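Local coordinates for protein diacylglycerol O-acyltransferase (Marinobacter hydrocarbonoclasticus, PDB 6CHJ) that is a wax ester synthase that probably also transfers acyl groups from acyl-CoA to diacylglycerol, forming triacylglycerol, at residues B[229-234]-B[408-413]; B[357-362]-B[371-376]. All blocks are in the same frame, centred on the assembly; numbering follows the deposited sequence.

Contact 1: residues B[229-234]-B[408-413]; sequences CMLNQK and LALNMT
A tight turn docks through its backbone on the entry to a sheet strand here, in the buried region where the loop ahead of strand 239-247 meets the start of strand 410-417. The docking element is a type I beta turn from Cys229 to Asn232, closed by Asn232 N to Cys229 O. Cys229 SG reinforces it by accepting Leu231 N at a long 3.6 Å. Gln233 braces the same turn: its NE2 meets Met230 O at a very short 2.5 Å, in the amide plane and on a carbonyl lone pair.

The turn presents Leu231 O to Ala409, just ahead of strand 410-417, and accepts Ala409 N at 2.9 Å. The bond is nearly straight (166° at the hydrogen), and the donor lies almost along the C=O axis. Ala409 CB points toward the turn and rests 3.4 Å from Leu231 O, so a small side chain fits closely beside the bond. Apolar contact is slight: Leu231 CD2 meets Leu410 CD2 tip to tip at 4.3 Å, and both leucines also lean on Leu274 of helix 262-280. Asn232 crosses Leu408 obliquely, while its ND2 is hydrogen-bonded to Asn375 O and Arg407 O. Such a beta turn, pinned by a main-chain bond to the residue that leads into a strand, here joins the catalytic-family and C-terminal-family regions of a CoA-dependent acyltransferase fold.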
ATOM      1  N   CYS B 229      -7.844  -0.545  28.303  1.00 59.09           N
ATOM      2  CA  CYS B 229      -7.959   0.752  27.652  1.00 53.32           C
ATOM      3  C   CYS B 229      -8.269   0.557  26.179  1.00 53.72           C
ATOM      4  O   CYS B 229      -7.857  -0.435  25.567  1.00 51.61           O
ATOM      5  CB  CYS B 229      -6.675   1.568  27.797  1.00 50.29           C
ATOM      6  SG  CYS B 229      -6.789   3.223  27.103  1.00 53.43           S
ATOM      7  N   MET B 230      -8.982   1.531  25.614  1.00 51.58           N
ATOM      8  CA  MET B 230      -9.345   1.474  24.204  1.00 49.73           C
ATOM      9  C   MET B 230      -8.112   1.491  23.290  1.00 53.35           C
ATOM     10  O   MET B 230      -8.163   0.953  22.180  1.00 49.44           O
ATOM     11  CB  MET B 230     -10.311   2.620  23.875  1.00 44.40           C
ATOM     12  CG  MET B 230      -9.667   3.834  23.272  1.00 54.20           C
ATOM     13  SD  MET B 230     -10.803   5.219  22.936  1.00 66.93           S
ATOM     14  CE  MET B 230     -11.516   4.808  21.350  1.00 57.81           C
ATOM     15  N   LEU B 231      -6.989   2.079  23.732  1.00 50.60           N
ATOM     16  CA  LEU B 231      -5.750   1.972  22.960  1.00 49.02           C
ATOM     17  C   LEU B 231      -5.240   0.534  22.844  1.00 52.88           C
ATOM     18  O   LEU B 231      -4.349   0.267  22.034  1.00 51.39           O
ATOM     19  CB  LEU B 231      -4.640   2.826  23.587  1.00 44.60           C
ATOM     20  CG  LEU B 231      -4.947   4.284  23.963  1.00 53.60           C
ATOM     21  CD1 LEU B 231      -3.724   4.971  24.530  1.00 50.74           C
ATOM     22  CD2 LEU B 231      -5.460   5.077  22.784  1.00 52.12           C
ATOM     23  N   ASN B 232      -5.763  -0.405  23.626  1.00 54.55           N
ATOM     24  CA  ASN B 232      -5.044  -1.661  23.768  1.00 54.28           C
ATOM     25  C   ASN B 232      -5.894  -2.843  23.317  1.00 53.76           C
ATOM     26  O   ASN B 232      -6.223  -3.741  24.096  1.00 60.67           O
ATOM     27  CB  ASN B 232      -4.552  -1.784  25.220  1.00 47.84           C
ATOM     28  CG  ASN B 232      -3.701  -0.585  25.639  1.00 50.58           C
ATOM     29  OD1 ASN B 232      -4.118   0.240  26.458  1.00 58.09           O
ATOM     30  ND2 ASN B 232      -2.511  -0.474  25.062  1.00 47.46           N
ATOM     31  N   GLN B 233      -6.218  -2.862  22.035  1.00 52.86           N
ATOM     32  CA  GLN B 233      -7.062  -3.889  21.457  1.00 54.66           C
ATOM     33  C   GLN B 233      -6.510  -4.232  20.075  1.00 51.73           C
ATOM     34  O   GLN B 233      -5.591  -3.581  19.578  1.00 51.79           O
ATOM     35  CB  GLN B 233      -8.524  -3.414  21.392  1.00 52.63           C
ATOM     36  CG  GLN B 233      -8.647  -1.906  21.166  1.00 57.97           C
ATOM     37  CD  GLN B 233     -10.093  -1.399  21.179  1.00 63.74           C
ATOM     38  OE1 GLN B 233     -11.022  -2.122  20.813  1.00 67.11           O
ATOM     39  NE2 GLN B 233     -10.284  -0.151  21.607  1.00 58.07           N
ATOM     40  N   LYS B 234      -7.056  -5.280  19.471  1.00 49.32           N
ATOM     41  CA  LYS B 234      -6.638  -5.681  18.134  1.00 52.52           C
ATOM     42  C   LYS B 234      -6.960  -4.575  17.123  1.00 57.40           C
ATOM     43  O   LYS B 234      -7.980  -3.884  17.220  1.00 58.33           O
ATOM     44  CB  LYS B 234      -7.327  -6.996  17.733  1.00 49.03           C
ATOM     45  CG  LYS B 234      -6.768  -8.253  18.460  1.00 59.26           C
ATOM     46  CD  LYS B 234      -7.429  -9.563  18.000  1.00 60.75           C
ATOM     47  CE  LYS B 234      -6.484 -10.786  18.145  1.00 79.03           C
ATOM     48  NZ  LYS B 234      -5.903 -11.280  16.839  1.00 77.07           N
ATOM     49  N   LEU B 408      -1.360  -2.186  20.814  1.00 44.98           N
ATOM     50  CA  LEU B 408      -0.752  -0.847  20.923  1.00 45.51           C
ATOM     51  C   LEU B 408      -1.238  -0.022  19.719  1.00 46.78           C
ATOM     52  O   LEU B 408      -0.492   0.274  18.787  1.00 41.00           O
ATOM     53  CB  LEU B 408       0.781  -0.897  20.974  1.00 40.58           C
ATOM     54  CG  LEU B 408       1.394  -1.532  22.218  1.00 49.78           C
ATOM     55  CD1 LEU B 408       2.878  -1.897  22.013  1.00 47.19           C
ATOM     56  CD2 LEU B 408       1.207  -0.597  23.421  1.00 48.83           C
ATOM     57  N   ALA B 409      -2.511   0.390  19.751  1.00 45.89           N
ATOM     58  CA  ALA B 409      -3.080   1.111  18.615  1.00 46.41           C
ATOM     59  C   ALA B 409      -2.355   2.425  18.340  1.00 49.72           C
ATOM     60  O   ALA B 409      -2.303   2.862  17.183  1.00 45.46           O
ATOM     61  CB  ALA B 409      -4.569   1.366  18.840  1.00 43.05           C
ATOM     62  N   LEU B 410      -1.755   3.043  19.368  1.00 45.19           N
ATOM     63  CA  LEU B 410      -1.201   4.387  19.269  1.00 39.48           C
ATOM     64  C   LEU B 410       0.278   4.377  19.621  1.00 45.41           C
ATOM     65  O   LEU B 410       0.682   3.783  20.626  1.00 47.47           O
ATOM     66  CB  LEU B 410      -1.946   5.357  20.188  1.00 43.06           C
ATOM     67  CG  LEU B 410      -1.536   6.842  20.218  1.00 51.26           C
ATOM     68  CD1 LEU B 410      -1.702   7.560  18.871  1.00 48.40           C
ATOM     69  CD2 LEU B 410      -2.333   7.580  21.272  1.00 45.08           C
ATOM     70  N   ASN B 411       1.085   5.027  18.792  1.00 45.63           N
ATOM     71  CA  ASN B 411       2.502   5.185  19.068  1.00 45.13           C
ATOM     72  C   ASN B 411       2.848   6.662  18.933  1.00 53.69           C
ATOM     73  O   ASN B 411       2.665   7.255  17.860  1.00 51.66           O
ATOM     74  CB  ASN B 411       3.346   4.328  18.127  1.00 41.36           C
ATOM     75  CG  ASN B 411       4.786   4.257  18.563  1.00 49.43           C
ATOM     76  OD1 ASN B 411       5.439   5.281  18.732  1.00 58.66           O
ATOM     77  ND2 ASN B 411       5.286   3.048  18.782  1.00 55.08           N
ATOM     78  N   MET B 412       3.321   7.256  20.021  1.00 44.55           N
ATOM     79  CA  MET B 412       3.656   8.669  20.053  1.00 45.25           C
ATOM     80  C   MET B 412       5.163   8.792  19.944  1.00 52.39           C
ATOM     81  O   MET B 412       5.894   8.254  20.784  1.00 55.46           O
ATOM     82  CB  MET B 412       3.155   9.334  21.330  1.00 50.25           C
ATOM     83  CG  MET B 412       1.632   9.307  21.507  1.00 54.39           C
ATOM     84  SD  MET B 412       1.103  10.025  23.088  1.00 51.47           S
ATOM     85  CE  MET B 412       0.556  11.656  22.616  1.00 51.23           C
ATOM     86  N   THR B 413       5.632   9.474  18.907  1.00 46.66           N
ATOM     87  CA  THR B 413       7.065   9.607  18.723  1.00 50.12           C
ATOM     88  C   THR B 413       7.448  11.067  18.583  1.00 54.92           C
ATOM     89  O   THR B 413       6.787  11.844  17.885  1.00 54.86           O
ATOM     90  CB  THR B 413       7.543   8.828  17.531  1.00 50.95           C
ATOM     91  OG1 THR B 413       6.578   8.964  16.476  1.00 68.09           O
ATOM     92  CG2 THR B 413       7.695   7.365  17.905  1.00 48.70           C
TER

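Contact 2: residues B[357-362]-B[371-376]; sequences APAAFH and WQTFNV
Aromatic and apolar contacts carry most of this interface, in which the loop 371-376 folds back along the helical turns 357-362. Trp371, with CG anti to its carbonyl carbon, lays its indole beside the helix: Pro358 CB sits over one face as a CH-pi contact, 3.9 Å from the five-membered ring centroid. The rim of the same indole turns toward the face of Phe361 in an offset edge-to-face pair, planes at 73° and centroids of the six-membered rings 5.8 Å apart, with Trp371 CZ3 reaching Phe361 CD2 at 3.8 Å. Phe361, its CG anti to the backbone N, also packs on Ala204 and Leu208 of helix 200-212. Where the two backbones come closest, at Ala359 and Gln372, the small Ala359 puts CB among Thr373 OG1, Trp371 O and the Phe374 ring.

The topology is a helix-loop-strand connection: helix 345-365 leads through this returning loop into strand 376-380 of the mixed sheet that also holds strand 410-417.

Polar contacts tie the loop to the helix and fix its own shape. Trp371 O receives a CA-H...O contact from Ala359 CA at 3.4 Å, and a very short bond from Thr373 OG1 at 2.4 Å, whose donor stands above the carbonyl plane. Gln372, its chain bent at chi2, gives NE2 to Phe374 O at 2.7 Å, nearly along the C=O axis, and places OE1 in the plane of the His362 ring, at its edge, 3.4 Å from CD2; ring and amide planes stand 85° apart. An alanine here would remove the amide's bond to Phe374 O and its edge contact with His362, and would probably loosen the loop's path past Phe374. A water is hydrogen-bonded to His362 NE2 at 2.8 Å and donates weakly to Gln372 OE1, while His362 ND1 is hydrogen-bonded to Ala368 N.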
ATOM      1  N   ALA B 357       8.964  -9.288  29.683  1.00 65.83           N
ATOM      2  CA  ALA B 357       8.543 -10.586  29.156  1.00 61.84           C
ATOM      3  C   ALA B 357       7.050 -10.848  29.296  1.00 54.60           C
ATOM      4  O   ALA B 357       6.467 -11.414  28.356  1.00 59.83           O
ATOM      5  CB  ALA B 357       9.337 -11.720  29.828  1.00 62.32           C
ATOM      6  N   PRO B 358       6.384 -10.524  30.409  1.00 57.85           N
ATOM      7  CA  PRO B 358       4.918 -10.687  30.429  1.00 58.33           C
ATOM      8  C   PRO B 358       4.214  -9.784  29.433  1.00 56.06           C
ATOM      9  O   PRO B 358       3.229 -10.206  28.819  1.00 55.61           O
ATOM     10  CB  PRO B 358       4.538 -10.337  31.875  1.00 54.22           C
ATOM     11  CG  PRO B 358       5.810 -10.479  32.653  1.00 54.42           C
ATOM     12  CD  PRO B 358       6.899 -10.093  31.728  1.00 58.40           C
ATOM     13  N   ALA B 359       4.680  -8.544  29.265  1.00 53.26           N
ATOM     14  CA  ALA B 359       4.070  -7.674  28.266  1.00 57.72           C
ATOM     15  C   ALA B 359       4.251  -8.249  26.862  1.00 57.99           C
ATOM     16  O   ALA B 359       3.325  -8.197  26.039  1.00 55.63           O
ATOM     17  CB  ALA B 359       4.653  -6.262  28.360  1.00 52.31           C
ATOM     18  N   ALA B 360       5.425  -8.830  26.582  1.00 54.08           N
ATOM     19  CA  ALA B 360       5.645  -9.441  25.274  1.00 54.03           C
ATOM     20  C   ALA B 360       4.673 -10.585  25.035  1.00 55.33           C
ATOM     21  O   ALA B 360       4.116 -10.711  23.939  1.00 54.96           O
ATOM     22  CB  ALA B 360       7.086  -9.927  25.142  1.00 57.64           C
ATOM     23  N   PHE B 361       4.435 -11.412  26.059  1.00 55.33           N
ATOM     24  CA  PHE B 361       3.479 -12.506  25.920  1.00 54.32           C
ATOM     25  C   PHE B 361       2.090 -11.972  25.629  1.00 54.89           C
ATOM     26  O   PHE B 361       1.338 -12.571  24.842  1.00 56.23           O
ATOM     27  CB  PHE B 361       3.443 -13.379  27.185  1.00 57.66           C
ATOM     28  CG  PHE B 361       2.380 -14.463  27.143  1.00 56.08           C
ATOM     29  CD1 PHE B 361       2.680 -15.729  26.644  1.00 54.69           C
ATOM     30  CD2 PHE B 361       1.086 -14.221  27.597  1.00 52.50           C
ATOM     31  CE1 PHE B 361       1.708 -16.729  26.584  1.00 52.02           C
ATOM     32  CE2 PHE B 361       0.108 -15.219  27.545  1.00 55.26           C
ATOM     33  CZ  PHE B 361       0.425 -16.477  27.031  1.00 52.34           C
ATOM     34  N   HIS B 362       1.717 -10.857  26.266  1.00 47.80           N
ATOM     35  CA  HIS B 362       0.370 -10.344  26.041  1.00 54.22           C
ATOM     36  C   HIS B 362       0.231  -9.722  24.648  1.00 53.63           C
ATOM     37  O   HIS B 362      -0.782  -9.947  23.979  1.00 48.87           O
ATOM     38  CB  HIS B 362      -0.033  -9.325  27.094  1.00 46.88           C
ATOM     39  CG  HIS B 362      -1.422  -8.805  26.891  1.00 52.75           C
ATOM     40  ND1 HIS B 362      -2.496  -9.643  26.663  1.00 53.14           N
ATOM     41  CD2 HIS B 362      -1.909  -7.540  26.836  1.00 51.08           C
ATOM     42  CE1 HIS B 362      -3.588  -8.918  26.498  1.00 56.01           C
ATOM     43  NE2 HIS B 362      -3.259  -7.639  26.598  1.00 57.13           N
ATOM     44  N   TRP B 371      -1.330  -8.371  32.076  1.00 52.34           N
ATOM     45  CA  TRP B 371       0.098  -8.170  31.840  1.00 58.12           C
ATOM     46  C   TRP B 371       0.385  -7.033  30.851  1.00 57.12           C
ATOM     47  O   TRP B 371       1.542  -6.860  30.459  1.00 58.93           O
ATOM     48  CB  TRP B 371       0.766  -9.480  31.349  1.00 52.53           C
ATOM     49  CG  TRP B 371       0.913 -10.563  32.429  1.00 55.81           C
ATOM     50  CD1 TRP B 371       0.720 -10.406  33.778  1.00 50.34           C
ATOM     51  CD2 TRP B 371       1.265 -11.955  32.241  1.00 56.43           C
ATOM     52  NE1 TRP B 371       0.917 -11.596  34.426  1.00 54.89           N
ATOM     53  CE2 TRP B 371       1.251 -12.565  33.516  1.00 58.81           C
ATOM     54  CE3 TRP B 371       1.584 -12.738  31.126  1.00 59.34           C
ATOM     55  CZ2 TRP B 371       1.549 -13.922  33.706  1.00 47.15           C
ATOM     56  CZ3 TRP B 371       1.881 -14.095  31.323  1.00 59.53           C
ATOM     57  CH2 TRP B 371       1.862 -14.663  32.603  1.00 59.45           C
ATOM     58  N   GLN B 372      -0.637  -6.261  30.446  1.00 53.56           N
ATOM     59  CA  GLN B 372      -0.446  -5.225  29.429  1.00 54.40           C
ATOM     60  C   GLN B 372       0.750  -4.323  29.748  1.00 50.62           C
ATOM     61  O   GLN B 372       1.541  -4.003  28.854  1.00 49.18           O
ATOM     62  CB  GLN B 372      -1.729  -4.397  29.272  1.00 53.16           C
ATOM     63  CG  GLN B 372      -1.590  -3.148  28.385  1.00 49.84           C
ATOM     64  CD  GLN B 372      -1.594  -3.466  26.901  1.00 47.78           C
ATOM     65  OE1 GLN B 372      -2.438  -4.227  26.420  1.00 48.03           O
ATOM     66  NE2 GLN B 372      -0.635  -2.896  26.167  1.00 45.29           N
ATOM     67  N   THR B 373       0.887  -3.899  31.016  1.00 52.51           N
ATOM     68  CA  THR B 373       2.072  -3.227  31.560  1.00 48.71           C
ATOM     69  C   THR B 373       2.266  -1.794  31.055  1.00 47.80           C
ATOM     70  O   THR B 373       2.804  -0.940  31.770  1.00 50.14           O
ATOM     71  CB  THR B 373       3.333  -4.058  31.267  1.00 51.12           C
ATOM     72  OG1 THR B 373       3.101  -5.429  31.612  1.00 51.68           O
ATOM     73  CG2 THR B 373       4.531  -3.537  32.046  1.00 49.91           C
ATOM     74  N   PHE B 374       1.884  -1.509  29.817  1.00 49.79           N
ATOM     75  CA  PHE B 374       1.900  -0.125  29.390  1.00 51.32           C
ATOM     76  C   PHE B 374       0.856   0.056  28.307  1.00 51.35           C
ATOM     77  O   PHE B 374       0.561  -0.864  27.543  1.00 50.74           O
ATOM     78  CB  PHE B 374       3.292   0.345  28.922  1.00 52.92           C
ATOM     79  CG  PHE B 374       3.896  -0.484  27.819  1.00 49.76           C
ATOM     80  CD1 PHE B 374       3.669  -0.156  26.489  1.00 47.44           C
ATOM     81  CD2 PHE B 374       4.736  -1.560  28.114  1.00 51.55           C
ATOM     82  CE1 PHE B 374       4.241  -0.909  25.460  1.00 51.94           C
ATOM     83  CE2 PHE B 374       5.318  -2.317  27.095  1.00 55.30           C
ATOM     84  CZ  PHE B 374       5.069  -1.990  25.761  1.00 50.11           C
ATOM     85  N   ASN B 375       0.281   1.250  28.268  1.00 52.69           N
ATOM     86  CA  ASN B 375      -0.799   1.504  27.336  1.00 49.99           C
ATOM     87  C   ASN B 375      -0.322   2.140  26.047  1.00 47.48           C
ATOM     88  O   ASN B 375      -1.035   2.056  25.043  1.00 45.91           O
ATOM     89  CB  ASN B 375      -1.858   2.386  27.998  1.00 52.06           C
ATOM     90  CG  ASN B 375      -2.361   1.802  29.319  1.00 49.13           C
ATOM     91  OD1 ASN B 375      -1.780   2.047  30.376  1.00 48.74           O
ATOM     92  ND2 ASN B 375      -3.442   1.036  29.255  1.00 45.82           N
ATOM     93  N   VAL B 376       0.882   2.715  26.029  1.00 47.13           N
ATOM     94  CA  VAL B 376       1.362   3.435  24.854  1.00 49.35           C
ATOM     95  C   VAL B 376       2.876   3.589  24.946  1.00 48.06           C
ATOM     96  O   VAL B 376       3.446   3.610  26.038  1.00 52.67           O
ATOM     97  CB  VAL B 376       0.638   4.803  24.752  1.00 48.70           C
ATOM     98  CG1 VAL B 376       0.821   5.601  26.046  1.00 46.60           C
ATOM     99  CG2 VAL B 376       1.113   5.589  23.543  1.00 49.12           C
TER
HETATM  100  O   HOH W   1      -5.285  -5.853  25.902  1.00 58.41           O

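Along the chain, contact 2 is nested inside the loop that contact 1 closes, and in space their centres lie 12 Å apart. The turn 229-234 and the loop 371-376 are joined directly: Asn232 ND2 donates to Asn375 O at 2.9 Å, and Cys229 CB packs on Asn375 ND2 at 3.6 Å. A second junction follows from the sheet, in which strands 376-380 and 410-417 are parallel neighbours; there Leu410 O lies 3.5 Å from Val376 CG2. Arg407 O, already a partner of Asn232, also takes a weak bond from Gln372 NE2, linking contact 1 to contact 2. Neither contact contains the HHxxxDG signature of this enzyme family.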